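Local coordinates for globin protein (Ramazzottius varieornatus, PDB 5ZIQ) that binds heme with two axial histidine ligands on the iron, is otherwise of unknown function, and may bind or carry oxygen, at residues A45-L50 with E79-A84; T107-V112 with T162-E167. All coordinates share one frame; numbering follows the deposited sequence.

Contact 1 (A45-L50 with E79-A84); sequences AGKEML and ESFEEA
Phe81 of helix 79-97 packs its ring against Lys47 and Leu50 of helix 42-56. Phe81 CG is anti to the backbone N (chi1 -170°), and the ring's far end, CE1, CZ and CE2, comes nearest to helix 42-56. Leu50 CB lies 3.8 Å from Phe81 CE1. On the other side of CZ, Lys47 CG comes within 3.7 Å of Phe81 CE2. Both meet the ring obliquely. Phe67 packs edge-to-face with the same ring. Toward the heme, Leu50 CD1 rests on Ala84, 3.8 Å from its CB. Ala84 in turn touches the heme, and Leu50 touches His88, an axial ligand of the iron. This is the tight, apolar half.

The other half is looser and polar. Lys47 and Glu82 lie side by side and point the same way. Their charged ends do not meet: Lys47 NZ is 4.8 Å from Glu82 OE2. One water accepts from Lys47 NZ at 2.9 Å and donates to Glu82 OE2 at 2.7 Å. Lys47 NZ also donates to Arg76 O. The short helix axes cross at 96°, a near-perpendicular helix pair of the globin fold on the His88 side of the heme. No direct hydrogen bond links the segments, so their direct contact rests on apolar packing, and a water links the two opposite charges.

Contact 2 (T107-V112 with T162-E167); sequences TNLKRV and TEKIRE. With HEM (protoporphyrin IX containing Fe), chain E; SO4 (sulfate ion), chain G.
Leu109 and Ile165 carry the apolar part of this contact, where helix 102-115 meets helix 148-170. Leu109 CD2 lies 4.0 Å from Ile165 CG1, and the two side chains cross at a slant. Leu109 CB also reaches Lys164 CB. One turn on, Val112 CG1 meets Ile165 CG2. Val112 CG1 is anti to the backbone N (chi1 171°), and this same methyl lies 3.7 Å from the heme carbon CHD. Ile165 CD1 is 3.5 Å from the heme vinyl carbon CBC.

The backbones come close as well. The short axes approach to 6.7 Å at an angle of 61°. Ile165 CA makes a CA-H...O contact with Leu109 O at 3.5 Å, nearly straight at 161°.

This is a helix pair of the all-helical globin fold, and its inner side, with Val112 and Ile165, lines the heme pocket. Val112 O accepts a hydrogen bond from ND1 of the axial ligand His116, which probably helps to orient that ring.

Charged groups occupy the outer side. Lys110 NZ and Glu167 OE2 form a long salt bridge of 3.9 Å. Lys164 NZ forms a salt bridge with Glu163 OE2 through a weak hydrogen bond, and a long one with Glu167 OE1. Away from the interface, Arg111 NE and NH2 both donate to one sulfate oxygen, O1, at the guanidinium edge. The sulfate probably comes from the crystallisation liquor.

Overall arrangement
The two contacts share no helix. Contact 1 joins helices 42-56 and 79-97, and contact 2 joins helices 102-115 and 148-170. Helices 79-97 and 102-115 follow each other in the chain. Segment 79-84 leads on to His88 and segment 107-112 to His116, the axial ligands. The contact centres are 20 Å apart and the contacts do not touch, but both reach the heme. Contact 1 is the more buried and uses an aromatic ring at a nearly perpendicular crossing. Contact 2 is only partly buried. It brings its backbones closer and relies on aliphatic side chains. Both turn polar outward, through a water bridge in contact 1 and a salt-bridge network, long across the helices, in contact 2.

Contact 1 (A45-L50 with E79-A84)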
# COMPACT_ATOMS: atom_id res chain seq x y z
N ALA A 45 -6.20 2.75 -8.21
CA ALA A 45 -5.21 1.77 -7.69
C ALA A 45 -5.65 1.26 -6.32
O ALA A 45 -5.62 0.07 -6.08
CB ALA A 45 -3.82 2.39 -7.62
N GLY A 46 -6.06 2.17 -5.44
CA GLY A 46 -6.57 1.79 -4.12
C GLY A 46 -7.77 0.86 -4.20
O GLY A 46 -7.87 -0.10 -3.44
N LYS A 47 -8.71 1.16 -5.11
CA LYS A 47 -9.87 0.29 -5.32
C LYS A 47 -9.42 -1.10 -5.76
O LYS A 47 -9.89 -2.11 -5.22
CB LYS A 47 -10.84 0.90 -6.34
CG LYS A 47 -11.53 2.16 -5.87
CD LYS A 47 -12.42 2.71 -6.99
CE LYS A 47 -12.99 4.07 -6.62
NZ LYS A 47 -13.83 4.64 -7.71
N GLU A 48 -8.49 -1.15 -6.71
CA GLU A 48 -7.93 -2.42 -7.20
C GLU A 48 -7.32 -3.22 -6.06
O GLU A 48 -7.56 -4.42 -5.93
CB GLU A 48 -6.88 -2.17 -8.29
CG GLU A 48 -7.42 -1.76 -9.64
CD GLU A 48 -6.33 -1.60 -10.68
OE1 GLU A 48 -6.65 -1.56 -11.89
OE2 GLU A 48 -5.14 -1.51 -10.30
N MET A 49 -6.56 -2.54 -5.20
CA MET A 49 -5.89 -3.20 -4.07
C MET A 49 -6.87 -3.86 -3.13
O MET A 49 -6.66 -5.03 -2.77
CB MET A 49 -5.05 -2.23 -3.28
CG MET A 49 -3.90 -1.70 -4.11
SD MET A 49 -3.05 -0.36 -3.28
CE MET A 49 -2.50 -1.34 -1.90
N LEU A 50 -7.90 -3.11 -2.72
CA LEU A 50 -8.87 -3.66 -1.77
C LEU A 50 -9.68 -4.80 -2.37
O LEU A 50 -9.89 -5.80 -1.70
CB LEU A 50 -9.81 -2.60 -1.19
CG LEU A 50 -9.16 -1.59 -0.22
CD1 LEU A 50 -10.23 -0.66 0.32
CD2 LEU A 50 -8.39 -2.21 0.94
N GLU A 79 -19.30 5.57 -1.79
CA GLU A 79 -18.53 6.59 -1.07
C GLU A 79 -17.62 6.02 0.01
O GLU A 79 -16.46 6.44 0.12
CB GLU A 79 -19.47 7.65 -0.48
CG GLU A 79 -18.75 8.80 0.18
CD GLU A 79 -19.64 9.94 0.63
OE1 GLU A 79 -20.88 9.88 0.46
OE2 GLU A 79 -19.09 10.92 1.19
N SER A 80 -18.14 5.09 0.80
CA SER A 80 -17.33 4.49 1.87
C SER A 80 -16.16 3.69 1.30
O SER A 80 -15.06 3.72 1.84
CB SER A 80 -18.19 3.65 2.81
OG SER A 80 -19.06 4.51 3.54
N PHE A 81 -16.41 2.98 0.20
CA PHE A 81 -15.35 2.26 -0.48
C PHE A 81 -14.27 3.18 -1.07
O PHE A 81 -13.07 2.89 -0.92
CB PHE A 81 -15.90 1.30 -1.53
CG PHE A 81 -14.87 0.37 -2.08
CD1 PHE A 81 -14.35 -0.67 -1.29
CD2 PHE A 81 -14.38 0.54 -3.37
CE1 PHE A 81 -13.38 -1.54 -1.80
CE2 PHE A 81 -13.42 -0.32 -3.89
CZ PHE A 81 -12.91 -1.35 -3.10
N GLU A 82 -14.69 4.29 -1.68
CA GLU A 82 -13.77 5.33 -2.18
C GLU A 82 -12.88 5.82 -1.02
O GLU A 82 -11.66 5.92 -1.19
CB GLU A 82 -14.54 6.51 -2.79
CG GLU A 82 -15.27 6.24 -4.11
CD GLU A 82 -16.48 7.17 -4.37
OE1 GLU A 82 -16.69 8.20 -3.68
OE2 GLU A 82 -17.27 6.87 -5.26
N GLU A 83 -13.47 6.03 0.17
CA GLU A 83 -12.70 6.51 1.33
C GLU A 83 -11.67 5.46 1.75
O GLU A 83 -10.52 5.80 1.99
CB GLU A 83 -13.60 6.93 2.50
CG GLU A 83 -14.39 8.19 2.17
CD GLU A 83 -15.65 8.39 3.02
OE1 GLU A 83 -16.24 9.48 2.91
OE2 GLU A 83 -16.07 7.47 3.75
N ALA A 84 -12.10 4.20 1.83
CA ALA A 84 -11.20 3.12 2.26
C ALA A 84 -10.09 2.88 1.24
O ALA A 84 -8.93 2.65 1.60
CB ALA A 84 -11.99 1.85 2.53
O HOH W 1 -15.76 6.80 -7.49

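Contact 2 (T107-V112 with T162-E167)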
# COMPACT_ATOMS: atom_id res chain seq x y z
N THR A 107 7.76 8.66 10.70
CA THR A 107 6.62 9.18 11.45
C THR A 107 5.31 8.73 10.77
O THR A 107 4.39 8.20 11.43
CB THR A 107 6.69 10.72 11.51
OG1 THR A 107 7.83 11.09 12.30
CG2 THR A 107 5.40 11.34 12.11
N ASN A 108 5.25 8.88 9.46
CA ASN A 108 4.01 8.61 8.72
C ASN A 108 3.68 7.12 8.71
O ASN A 108 2.53 6.75 8.95
CB ASN A 108 4.11 9.15 7.30
CG ASN A 108 4.08 10.67 7.25
OD1 ASN A 108 3.56 11.32 8.17
ND2 ASN A 108 4.64 11.24 6.20
N LEU A 109 4.69 6.28 8.47
CA LEU A 109 4.44 4.84 8.42
C LEU A 109 4.11 4.26 9.80
O LEU A 109 3.22 3.42 9.92
CB LEU A 109 5.60 4.09 7.76
CG LEU A 109 5.80 4.42 6.27
CD1 LEU A 109 7.14 3.85 5.86
CD2 LEU A 109 4.65 3.86 5.42
N LYS A 110 4.81 4.72 10.84
CA LYS A 110 4.47 4.21 12.18
C LYS A 110 3.06 4.64 12.59
O LYS A 110 2.35 3.85 13.21
CB LYS A 110 5.52 4.64 13.23
CG LYS A 110 6.88 4.00 12.99
CD LYS A 110 7.95 4.56 13.92
CE LYS A 110 9.33 4.20 13.40
NZ LYS A 110 10.40 4.68 14.30
N ARG A 111 2.63 5.84 12.20
CA ARG A 111 1.24 6.25 12.46
C ARG A 111 0.22 5.28 11.83
O ARG A 111 -0.75 4.89 12.49
CB ARG A 111 0.99 7.67 11.98
CG ARG A 111 -0.48 8.09 12.11
CD ARG A 111 -0.70 9.57 11.92
NE ARG A 111 -0.22 10.29 13.08
CZ ARG A 111 0.80 11.15 13.10
NH1 ARG A 111 1.48 11.42 11.99
NH2 ARG A 111 1.13 11.73 14.24
N VAL A 112 0.45 4.87 10.58
CA VAL A 112 -0.45 3.93 9.89
C VAL A 112 -0.59 2.67 10.75
O VAL A 112 -1.70 2.18 10.98
CB VAL A 112 0.10 3.54 8.50
CG1 VAL A 112 -0.71 2.41 7.88
CG2 VAL A 112 0.09 4.75 7.57
N THR A 162 6.38 -2.14 5.16
CA THR A 162 5.59 -3.02 6.07
C THR A 162 6.24 -3.15 7.44
O THR A 162 5.53 -3.13 8.46
CB THR A 162 5.42 -4.41 5.46
OG1 THR A 162 4.64 -4.27 4.29
CG2 THR A 162 4.69 -5.41 6.43
N GLU A 163 7.56 -3.31 7.44
CA GLU A 163 8.29 -3.39 8.69
C GLU A 163 8.06 -2.14 9.55
O GLU A 163 7.84 -2.25 10.75
CB GLU A 163 9.77 -3.67 8.43
CG GLU A 163 10.53 -4.20 9.63
CD GLU A 163 11.03 -3.12 10.57
OE1 GLU A 163 10.92 -3.33 11.80
OE2 GLU A 163 11.53 -2.07 10.09
N LYS A 164 8.05 -0.96 8.92
CA LYS A 164 7.85 0.28 9.69
C LYS A 164 6.43 0.42 10.18
O LYS A 164 6.19 0.88 11.30
CB LYS A 164 8.28 1.53 8.89
CG LYS A 164 9.72 1.50 8.40
CD LYS A 164 10.70 1.14 9.51
CE LYS A 164 12.13 1.13 9.00
NZ LYS A 164 13.12 0.83 10.07
N ILE A 165 5.48 0.03 9.33
CA ILE A 165 4.07 0.01 9.73
C ILE A 165 3.90 -0.95 10.92
O ILE A 165 3.27 -0.58 11.90
CB ILE A 165 3.14 -0.37 8.55
CG1 ILE A 165 3.18 0.77 7.51
CG2 ILE A 165 1.71 -0.58 9.03
CD1 ILE A 165 2.55 0.42 6.17
N ARG A 166 4.51 -2.13 10.85
CA ARG A 166 4.44 -3.09 11.95
C ARG A 166 5.03 -2.55 13.25
O ARG A 166 4.46 -2.79 14.33
CB ARG A 166 5.10 -4.39 11.54
CG ARG A 166 4.28 -5.18 10.53
CD ARG A 166 4.99 -6.47 10.19
NE ARG A 166 5.25 -7.23 11.41
CZ ARG A 166 5.92 -8.37 11.46
NH1 ARG A 166 6.42 -8.92 10.35
NH2 ARG A 166 6.10 -8.97 12.63
N GLU A 167 6.15 -1.81 13.15
CA GLU A 167 6.77 -1.15 14.32
C GLU A 167 5.78 -0.21 15.00
O GLU A 167 5.66 -0.21 16.23
CB GLU A 167 8.00 -0.35 13.92
CG GLU A 167 9.25 -1.17 13.67
CD GLU A 167 10.44 -0.32 13.25
OE1 GLU A 167 11.48 -0.92 12.88
OE2 GLU A 167 10.37 0.92 13.31
CHA HEM E . -7.69 2.04 8.43
CHB HEM E . -8.16 -2.61 7.20
CHC HEM E . -3.39 -2.60 6.06
CHD HEM E . -3.71 2.22 5.67
C1A HEM E . -8.21 0.78 8.27
C2A HEM E . -9.47 0.35 8.75
C3A HEM E . -9.61 -0.96 8.40
C4A HEM E . -8.44 -1.35 7.71
CMA HEM E . -10.80 -1.84 8.69
CAA HEM E . -10.47 1.21 9.50
CBA HEM E . -11.78 1.35 8.72
CGA HEM E . -11.57 2.17 7.48
O1A HEM E . -10.96 3.26 7.55
O2A HEM E . -12.00 1.78 6.38
C1B HEM E . -6.87 -3.03 6.83
C2B HEM E . -6.51 -4.38 6.58
C3B HEM E . -5.19 -4.41 6.26
C4B HEM E . -4.71 -3.00 6.31
CMB HEM E . -7.45 -5.57 6.68
CAB HEM E . -4.37 -5.58 5.93
CBB HEM E . -4.85 -6.49 5.08
C1C HEM E . -3.07 -1.28 5.75
C2C HEM E . -1.94 -0.84 5.06
C3C HEM E . -2.05 0.54 4.93
C4C HEM E . -3.26 0.94 5.56
CMC HEM E . -0.82 -1.70 4.54
CAC HEM E . -1.14 1.49 4.27
CBC HEM E . 0.06 1.13 3.83
C1D HEM E . -4.82 2.53 6.46
C2D HEM E . -5.14 3.93 6.80
C3D HEM E . -6.25 3.88 7.57
C4D HEM E . -6.59 2.45 7.70
CMD HEM E . -4.37 5.15 6.37
CAD HEM E . -6.98 5.06 8.18
CBD HEM E . -6.58 5.16 9.64
CGD HEM E . -7.27 6.31 10.33
O1D HEM E . -7.81 7.20 9.64
O2D HEM E . -7.30 6.38 11.58
NA HEM E . -7.58 -0.28 7.67
NB HEM E . -5.77 -2.29 6.68
NC HEM E . -3.84 -0.19 6.05
ND HEM E . -5.71 1.68 7.02
FE HEM E . -5.74 -0.22 6.87
S SO4 G . -1.61 9.67 16.51
O1 SO4 G . -0.21 10.03 16.20
O2 SO4 G . -1.94 8.35 15.93
O3 SO4 G . -1.78 9.60 17.99
O4 SO4 G . -2.52 10.69 15.94